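PDB 3GLD: pilin from Streptococcus pyogenes serotype M1, which forms the shaft of the pilus by stacking head to tail through intermolecular isopeptide bonds, and so supports adhesion to host cells, bacterial aggregation and biofilm formation. Local coordinates for residues Phe92-Thr103 / Thr118-Trp128. The protein carries 2 engineered substitutions. Residues are numbered along the deposited sequence; the frame is centred on the assembly and turned at random.
Sequences FEKPGVYYYKVT and TSYTVQVHVLW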
ATOM      1  N   PHE A  92      -6.560 -10.277  36.127  1.00 38.19           N
ATOM      2  CA  PHE A  92      -7.319 -11.538  36.042  1.00 37.84           C
ATOM      3  C   PHE A  92      -7.558 -12.084  37.454  1.00 38.28           C
ATOM      4  O   PHE A  92      -6.614 -12.407  38.167  1.00 38.23           O
ATOM      5  CB  PHE A  92      -6.567 -12.578  35.201  1.00 36.90           C
ATOM      6  CG  PHE A  92      -6.266 -12.120  33.798  1.00 35.28           C
ATOM      7  CD1 PHE A  92      -7.281 -12.053  32.839  1.00 33.48           C
ATOM      8  CD2 PHE A  92      -4.975 -11.745  33.438  1.00 33.74           C
ATOM      9  CE1 PHE A  92      -7.021 -11.631  31.535  1.00 30.86           C
ATOM     10  CE2 PHE A  92      -4.687 -11.315  32.129  1.00 33.81           C
ATOM     11  CZ  PHE A  92      -5.719 -11.263  31.171  1.00 32.44           C
ATOM     12  N   GLU A  93      -8.820 -12.181  37.851  1.00 38.98           N
ATOM     13  CA  GLU A  93      -9.160 -12.545  39.224  1.00 39.68           C
ATOM     14  C   GLU A  93      -8.927 -14.021  39.539  1.00 38.70           C
ATOM     15  O   GLU A  93      -8.624 -14.356  40.673  1.00 39.24           O
ATOM     16  CB  GLU A  93     -10.588 -12.117  39.581  1.00 40.23           C
ATOM     17  CG  GLU A  93     -10.840 -10.590  39.470  1.00 44.18           C
ATOM     18  CD  GLU A  93     -10.138  -9.755  40.563  1.00 48.56           C
ATOM     19  OE1 GLU A  93      -9.900 -10.267  41.679  1.00 51.00           O
ATOM     20  OE2 GLU A  93      -9.841  -8.566  40.308  1.00 50.54           O
ATOM     21  N   LYS A  94      -9.073 -14.898  38.549  1.00 37.56           N
ATOM     22  CA  LYS A  94      -8.839 -16.330  38.771  1.00 36.50           C
ATOM     23  C   LYS A  94      -8.216 -17.027  37.570  1.00 35.25           C
ATOM     24  O   LYS A  94      -8.243 -16.491  36.460  1.00 35.37           O
ATOM     25  CB  LYS A  94     -10.138 -17.036  39.194  1.00 36.74           C
ATOM     26  CG  LYS A  94     -11.283 -16.889  38.215  1.00 37.38           C
ATOM     27  CD  LYS A  94     -12.625 -17.194  38.875  1.00 39.21           C
ATOM     28  CE  LYS A  94     -12.922 -16.195  39.988  1.00 39.82           C
ATOM     29  NZ  LYS A  94     -14.360 -16.226  40.349  1.00 40.86           N
ATOM     30  N   PRO A  95      -7.648 -18.227  37.780  1.00 34.03           N
ATOM     31  CA  PRO A  95      -7.117 -18.914  36.622  1.00 33.37           C
ATOM     32  C   PRO A  95      -8.225 -19.236  35.635  1.00 33.23           C
ATOM     33  O   PRO A  95      -9.390 -19.433  36.031  1.00 33.00           O
ATOM     34  CB  PRO A  95      -6.570 -20.211  37.205  1.00 32.97           C
ATOM     35  CG  PRO A  95      -6.218 -19.859  38.604  1.00 33.45           C
ATOM     36  CD  PRO A  95      -7.273 -18.899  39.035  1.00 33.66           C
ATOM     37  N   GLY A  96      -7.862 -19.304  34.360  1.00 32.21           N
ATOM     38  CA  GLY A  96      -8.831 -19.656  33.332  1.00 30.56           C
ATOM     39  C   GLY A  96      -8.412 -19.202  31.954  1.00 29.03           C
ATOM     40  O   GLY A  96      -7.336 -18.614  31.775  1.00 28.66           O
ATOM     41  N   VAL A  97      -9.261 -19.490  30.974  1.00 28.16           N
ATOM     42  CA  VAL A  97      -8.965 -19.079  29.602  1.00 27.58           C
ATOM     43  C   VAL A  97      -9.848 -17.901  29.261  1.00 26.49           C
ATOM     44  O   VAL A  97     -11.082 -17.992  29.278  1.00 26.46           O
ATOM     45  CB  VAL A  97      -9.105 -20.226  28.586  1.00 27.84           C
ATOM     46  CG1 VAL A  97      -8.604 -19.766  27.225  1.00 27.92           C
ATOM     47  CG2 VAL A  97      -8.318 -21.450  29.047  1.00 27.66           C
ATOM     48  N   TYR A  98      -9.188 -16.788  28.981  1.00 25.80           N
ATOM     49  CA  TYR A  98      -9.863 -15.527  28.722  1.00 26.09           C
ATOM     50  C   TYR A  98      -9.839 -15.219  27.213  1.00 26.08           C
ATOM     51  O   TYR A  98      -8.753 -15.159  26.596  1.00 25.10           O
ATOM     52  CB  TYR A  98      -9.209 -14.413  29.533  1.00 26.40           C
ATOM     53  CG  TYR A  98      -9.406 -14.578  31.039  1.00 27.35           C
ATOM     54  CD1 TYR A  98      -8.690 -15.528  31.762  1.00 27.33           C
ATOM     55  CD2 TYR A  98     -10.331 -13.795  31.728  1.00 28.66           C
ATOM     56  CE1 TYR A  98      -8.881 -15.674  33.142  1.00 28.38           C
ATOM     57  CE2 TYR A  98     -10.534 -13.950  33.114  1.00 29.37           C
ATOM     58  CZ  TYR A  98      -9.800 -14.883  33.796  1.00 29.06           C
ATOM     59  OH  TYR A  98      -9.992 -15.031  35.143  1.00 31.20           O
ATOM     60  N   TYR A  99     -11.041 -15.033  26.658  1.00 25.37           N
ATOM     61  CA  TYR A  99     -11.252 -14.913  25.209  1.00 25.86           C
ATOM     62  C   TYR A  99     -11.345 -13.479  24.700  1.00 25.63           C
ATOM     63  O   TYR A  99     -12.059 -12.643  25.253  1.00 25.42           O
ATOM     64  CB  TYR A  99     -12.501 -15.682  24.775  1.00 25.16           C
ATOM     65  CG  TYR A  99     -12.295 -17.170  24.781  1.00 27.85           C
ATOM     66  CD1 TYR A  99     -12.152 -17.853  25.983  1.00 28.88           C
ATOM     67  CD2 TYR A  99     -12.235 -17.902  23.589  1.00 29.35           C
ATOM     68  CE1 TYR A  99     -11.965 -19.210  26.015  1.00 32.22           C
ATOM     69  CE2 TYR A  99     -12.042 -19.275  23.610  1.00 32.09           C
ATOM     70  CZ  TYR A  99     -11.910 -19.919  24.843  1.00 32.92           C
ATOM     71  OH  TYR A  99     -11.710 -21.267  24.940  1.00 34.70           O
ATOM     72  N   TYR A 100     -10.597 -13.209  23.637  1.00 26.04           N
ATOM     73  CA  TYR A 100     -10.626 -11.914  22.982  1.00 25.63           C
ATOM     74  C   TYR A 100     -10.753 -12.109  21.473  1.00 26.35           C
ATOM     75  O   TYR A 100     -10.510 -13.198  20.953  1.00 26.83           O
ATOM     76  CB  TYR A 100      -9.334 -11.145  23.236  1.00 25.22           C
ATOM     77  CG  TYR A 100      -9.040 -10.785  24.663  1.00 25.08           C
ATOM     78  CD1 TYR A 100      -8.438 -11.715  25.527  1.00 26.30           C
ATOM     79  CD2 TYR A 100      -9.357  -9.528  25.158  1.00 22.46           C
ATOM     80  CE1 TYR A 100      -8.163 -11.393  26.858  1.00 25.51           C
ATOM     81  CE2 TYR A 100      -9.080  -9.191  26.471  1.00 24.07           C
ATOM     82  CZ  TYR A 100      -8.482 -10.131  27.317  1.00 24.93           C
ATOM     83  OH  TYR A 100      -8.191  -9.803  28.620  1.00 25.67           O
ATOM     84  N   LYS A 101     -11.071 -11.025  20.771  1.00 26.82           N
ATOM     85  CA  LYS A 101     -11.029 -11.013  19.310  1.00 26.88           C
ATOM     86  C   LYS A 101     -10.109  -9.883  18.881  1.00 26.23           C
ATOM     87  O   LYS A 101     -10.182  -8.786  19.439  1.00 24.94           O
ATOM     88  CB  LYS A 101     -12.422 -10.797  18.723  1.00 27.64           C
ATOM     89  CG  LYS A 101     -13.406 -11.894  19.039  1.00 29.84           C
ATOM     90  CD  LYS A 101     -14.380 -12.112  17.877  1.00 34.35           C
ATOM     91  CE  LYS A 101     -15.355 -13.245  18.210  1.00 36.63           C
ATOM     92  NZ  LYS A 101     -16.683 -13.076  17.558  1.00 38.11           N
ATOM     93  N   VAL A 102      -9.244 -10.170  17.911  1.00 26.10           N
ATOM     94  CA  VAL A 102      -8.302  -9.198  17.377  1.00 27.05           C
ATOM     95  C   VAL A 102      -8.632  -8.940  15.903  1.00 27.97           C
ATOM     96  O   VAL A 102      -8.717  -9.891  15.118  1.00 27.86           O
ATOM     97  CB  VAL A 102      -6.862  -9.702  17.483  1.00 26.82           C
ATOM     98  CG1 VAL A 102      -5.886  -8.734  16.775  1.00 27.50           C
ATOM     99  CG2 VAL A 102      -6.473  -9.875  18.952  1.00 26.43           C
ATOM    100  N   THR A 103      -8.820  -7.666  15.555  1.00 29.51           N
ATOM    101  CA  THR A 103      -9.167  -7.252  14.187  1.00 31.15           C
ATOM    102  C   THR A 103      -8.285  -6.078  13.724  1.00 32.13           C
ATOM    103  O   THR A 103      -7.654  -5.397  14.542  1.00 31.76           O
ATOM    104  CB  THR A 103     -10.654  -6.855  14.048  1.00 30.80           C
ATOM    105  OG1 THR A 103     -10.988  -5.869  15.034  1.00 31.42           O
ATOM    106  CG2 THR A 103     -11.580  -8.081  14.203  1.00 32.20           C
ATOM    107  N   THR A 118      -9.424 -10.450   8.147  1.00 38.57           N
ATOM    108  CA  THR A 118      -9.222 -11.531   9.127  1.00 38.52           C
ATOM    109  C   THR A 118      -9.594 -11.123  10.558  1.00 38.61           C
ATOM    110  O   THR A 118      -9.330 -10.005  11.007  1.00 38.47           O
ATOM    111  CB  THR A 118      -7.780 -12.102   9.063  1.00 38.82           C
ATOM    112  OG1 THR A 118      -7.476 -12.477   7.710  1.00 37.50           O
ATOM    113  CG2 THR A 118      -7.621 -13.329   9.957  1.00 39.23           C
ATOM    114  N   SER A 119     -10.242 -12.045  11.260  1.00 38.70           N
ATOM    115  CA  SER A 119     -10.551 -11.865  12.663  1.00 38.59           C
ATOM    116  C   SER A 119      -9.893 -13.012  13.391  1.00 38.13           C
ATOM    117  O   SER A 119     -10.039 -14.174  12.994  1.00 38.62           O
ATOM    118  CB  SER A 119     -12.063 -11.877  12.888  1.00 38.83           C
ATOM    119  OG  SER A 119     -12.394 -11.466  14.211  1.00 40.59           O
ATOM    120  N   TYR A 120      -9.143 -12.688  14.441  1.00 36.90           N
ATOM    121  CA  TYR A 120      -8.515 -13.707  15.252  1.00 35.89           C
ATOM    122  C   TYR A 120      -9.224 -13.878  16.592  1.00 35.42           C
ATOM    123  O   TYR A 120      -9.639 -12.908  17.229  1.00 35.26           O
ATOM    124  CB  TYR A 120      -7.054 -13.364  15.502  1.00 35.59           C
ATOM    125  CG  TYR A 120      -6.149 -13.501  14.300  1.00 35.80           C
ATOM    126  CD1 TYR A 120      -5.874 -12.406  13.475  1.00 33.88           C
ATOM    127  CD2 TYR A 120      -5.522 -14.713  14.024  1.00 35.45           C
ATOM    128  CE1 TYR A 120      -5.006 -12.534  12.382  1.00 35.86           C
ATOM    129  CE2 TYR A 120      -4.674 -14.855  12.943  1.00 35.03           C
ATOM    130  CZ  TYR A 120      -4.418 -13.771  12.125  1.00 35.54           C
ATOM    131  OH  TYR A 120      -3.564 -13.950  11.073  1.00 36.43           O
ATOM    132  N   THR A 121      -9.375 -15.126  17.016  1.00 34.82           N
ATOM    133  CA  THR A 121      -9.801 -15.382  18.378  1.00 33.67           C
ATOM    134  C   THR A 121      -8.527 -15.584  19.175  1.00 32.62           C
ATOM    135  O   THR A 121      -7.621 -16.316  18.745  1.00 32.68           O
ATOM    136  CB  THR A 121     -10.752 -16.580  18.474  1.00 33.95           C
ATOM    137  OG1 THR A 121     -11.905 -16.313  17.661  1.00 35.06           O
ATOM    138  CG2 THR A 121     -11.215 -16.794  19.923  1.00 34.30           C
ATOM    139  N   VAL A 122      -8.447 -14.890  20.305  1.00 30.69           N
ATOM    140  CA  VAL A 122      -7.269 -14.928  21.154  1.00 29.80           C
ATOM    141  C   VAL A 122      -7.656 -15.461  22.539  1.00 29.73           C
ATOM    142  O   VAL A 122      -8.622 -14.995  23.159  1.00 29.33           O
ATOM    143  CB  VAL A 122      -6.588 -13.531  21.238  1.00 29.86           C
ATOM    144  CG1 VAL A 122      -5.650 -13.418  22.448  1.00 28.77           C
ATOM    145  CG2 VAL A 122      -5.792 -13.232  19.944  1.00 28.63           C
ATOM    146  N   GLN A 123      -6.919 -16.479  22.971  1.00 29.61           N
ATOM    147  CA  GLN A 123      -7.071 -17.115  24.286  1.00 29.36           C
ATOM    148  C   GLN A 123      -5.874 -16.680  25.125  1.00 29.23           C
ATOM    149  O   GLN A 123      -4.736 -16.945  24.746  1.00 29.71           O
ATOM    150  CB  GLN A 123      -7.034 -18.632  24.134  1.00 28.42           C
ATOM    151  CG  GLN A 123      -8.249 -19.261  23.471  1.00 30.02           C
ATOM    152  CD  GLN A 123      -8.124 -20.785  23.276  1.00 30.63           C
ATOM    153  OE1 GLN A 123      -7.088 -21.385  23.543  1.00 32.06           O
ATOM    154  NE2 GLN A 123      -9.187 -21.398  22.783  1.00 31.95           N
ATOM    155  N   VAL A 124      -6.118 -15.973  26.226  1.00 28.79           N
ATOM    156  CA  VAL A 124      -5.078 -15.755  27.223  1.00 27.98           C
ATOM    157  C   VAL A 124      -5.217 -16.843  28.307  1.00 28.87           C
ATOM    158  O   VAL A 124      -6.245 -16.931  28.971  1.00 28.98           O
ATOM    159  CB  VAL A 124      -5.129 -14.358  27.855  1.00 27.62           C
ATOM    160  CG1 VAL A 124      -3.978 -14.209  28.881  1.00 27.57           C
ATOM    161  CG2 VAL A 124      -5.017 -13.257  26.782  1.00 26.62           C
ATOM    162  N   HIS A 125      -4.196 -17.688  28.429  1.00 29.25           N
ATOM    163  CA  HIS A 125      -4.134 -18.726  29.449  1.00 29.93           C
ATOM    164  C   HIS A 125      -3.553 -18.181  30.753  1.00 29.42           C
ATOM    165  O   HIS A 125      -2.355 -17.884  30.853  1.00 29.38           O
ATOM    166  CB  HIS A 125      -3.364 -19.942  28.926  1.00 30.29           C
ATOM    167  CG  HIS A 125      -4.137 -20.721  27.915  1.00 31.67           C
ATOM    168  ND1 HIS A 125      -4.386 -20.247  26.644  1.00 35.26           N
ATOM    169  CD2 HIS A 125      -4.761 -21.918  27.997  1.00 34.16           C
ATOM    170  CE1 HIS A 125      -5.103 -21.131  25.976  1.00 34.77           C
ATOM    171  NE2 HIS A 125      -5.350 -22.154  26.780  1.00 35.65           N
ATOM    172  N   VAL A 126      -4.446 -17.990  31.719  1.00 28.63           N
ATOM    173  CA  VAL A 126      -4.084 -17.484  33.029  1.00 28.41           C
ATOM    174  C   VAL A 126      -3.959 -18.683  33.981  1.00 28.94           C
ATOM    175  O   VAL A 126      -4.934 -19.374  34.255  1.00 28.06           O
ATOM    176  CB  VAL A 126      -5.113 -16.439  33.512  1.00 28.79           C
ATOM    177  CG1 VAL A 126      -4.744 -15.879  34.892  1.00 26.15           C
ATOM    178  CG2 VAL A 126      -5.219 -15.287  32.485  1.00 29.09           C
ATOM    179  N   LEU A 127      -2.740 -18.964  34.423  1.00 30.09           N
ATOM    180  CA  LEU A 127      -2.478 -20.102  35.321  1.00 30.51           C
ATOM    181  C   LEU A 127      -2.112 -19.591  36.691  1.00 30.99           C
ATOM    182  O   LEU A 127      -1.678 -18.439  36.812  1.00 31.02           O
ATOM    183  CB  LEU A 127      -1.335 -20.966  34.786  1.00 30.44           C
ATOM    184  CG  LEU A 127      -1.564 -21.986  33.668  1.00 31.57           C
ATOM    185  CD1 LEU A 127      -2.489 -21.486  32.560  1.00 32.21           C
ATOM    186  CD2 LEU A 127      -0.206 -22.366  33.100  1.00 33.77           C
ATOM    187  N   TRP A 128      -2.313 -20.424  37.725  1.00 31.27           N
ATOM    188  CA  TRP A 128      -1.805 -20.102  39.056  1.00 32.52           C
ATOM    189  C   TRP A 128      -0.298 -20.205  38.988  1.00 32.58           C
ATOM    190  O   TRP A 128       0.232 -21.201  38.491  1.00 31.97           O
ATOM    191  CB  TRP A 128      -2.334 -21.074  40.130  1.00 33.03           C
ATOM    192  CG  TRP A 128      -1.890 -20.681  41.502  1.00 33.09           C
ATOM    193  CD1 TRP A 128      -0.851 -21.214  42.215  1.00 33.83           C
ATOM    194  CD2 TRP A 128      -2.444 -19.639  42.309  1.00 33.14           C
ATOM    195  NE1 TRP A 128      -0.745 -20.583  43.439  1.00 34.94           N
ATOM    196  CE2 TRP A 128      -1.703 -19.602  43.514  1.00 34.13           C
ATOM    197  CE3 TRP A 128      -3.501 -18.732  42.134  1.00 34.96           C
ATOM    198  CZ2 TRP A 128      -1.997 -18.707  44.550  1.00 32.94           C
ATOM    199  CZ3 TRP A 128      -3.794 -17.834  43.166  1.00 34.93           C
ATOM    200  CH2 TRP A 128      -3.029 -17.827  44.358  1.00 32.65           C
TER
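Val126 CG2 lies over one face of the Phe92 ring, 3.7 Å from its centroid and 15° off the normal, and meets Tyr98 CD1 obliquely at 3.6 Å. CG1, anti to the backbone N (chi1 -179°), reaches Phe92 CB. Farther along this buried face Val124 CG2 touches Tyr100 CE1 at 3.7 Å, and Val102 CG2 meets Val122 CG2. The reverse face is more open: Gln123 CG lies over one face of the Tyr99 ring, toward its rim, the ring plane turned 67° from the amide, while Val97 CG1 sits likewise over His125.

Antiparallel pairing of strands 96-103 and 119-128 fixes this register through eight backbone hydrogen bonds, from Gly96 N to Val126 O (2.9 Å) through Tyr120 N to Val102 O (2.9 Å). Phe92 CD1 lies over the centre of the Tyr98 ring, and Tyr98 OH donates to Lys94 O at 2.6 Å, tying the ring to the turn before the strand. Beyond, Tyr100 OH bonds Val59 O, Tyr120 OH bonds Gln152 O, and Ile43 and Ile151 pack against Val102.

The chemistry implies a two-faced sheet in the isopeptide-containing domain: valine methyls and aromatic rings line the buried side, where tyrosine hydroxyls bond backbone carbonyls.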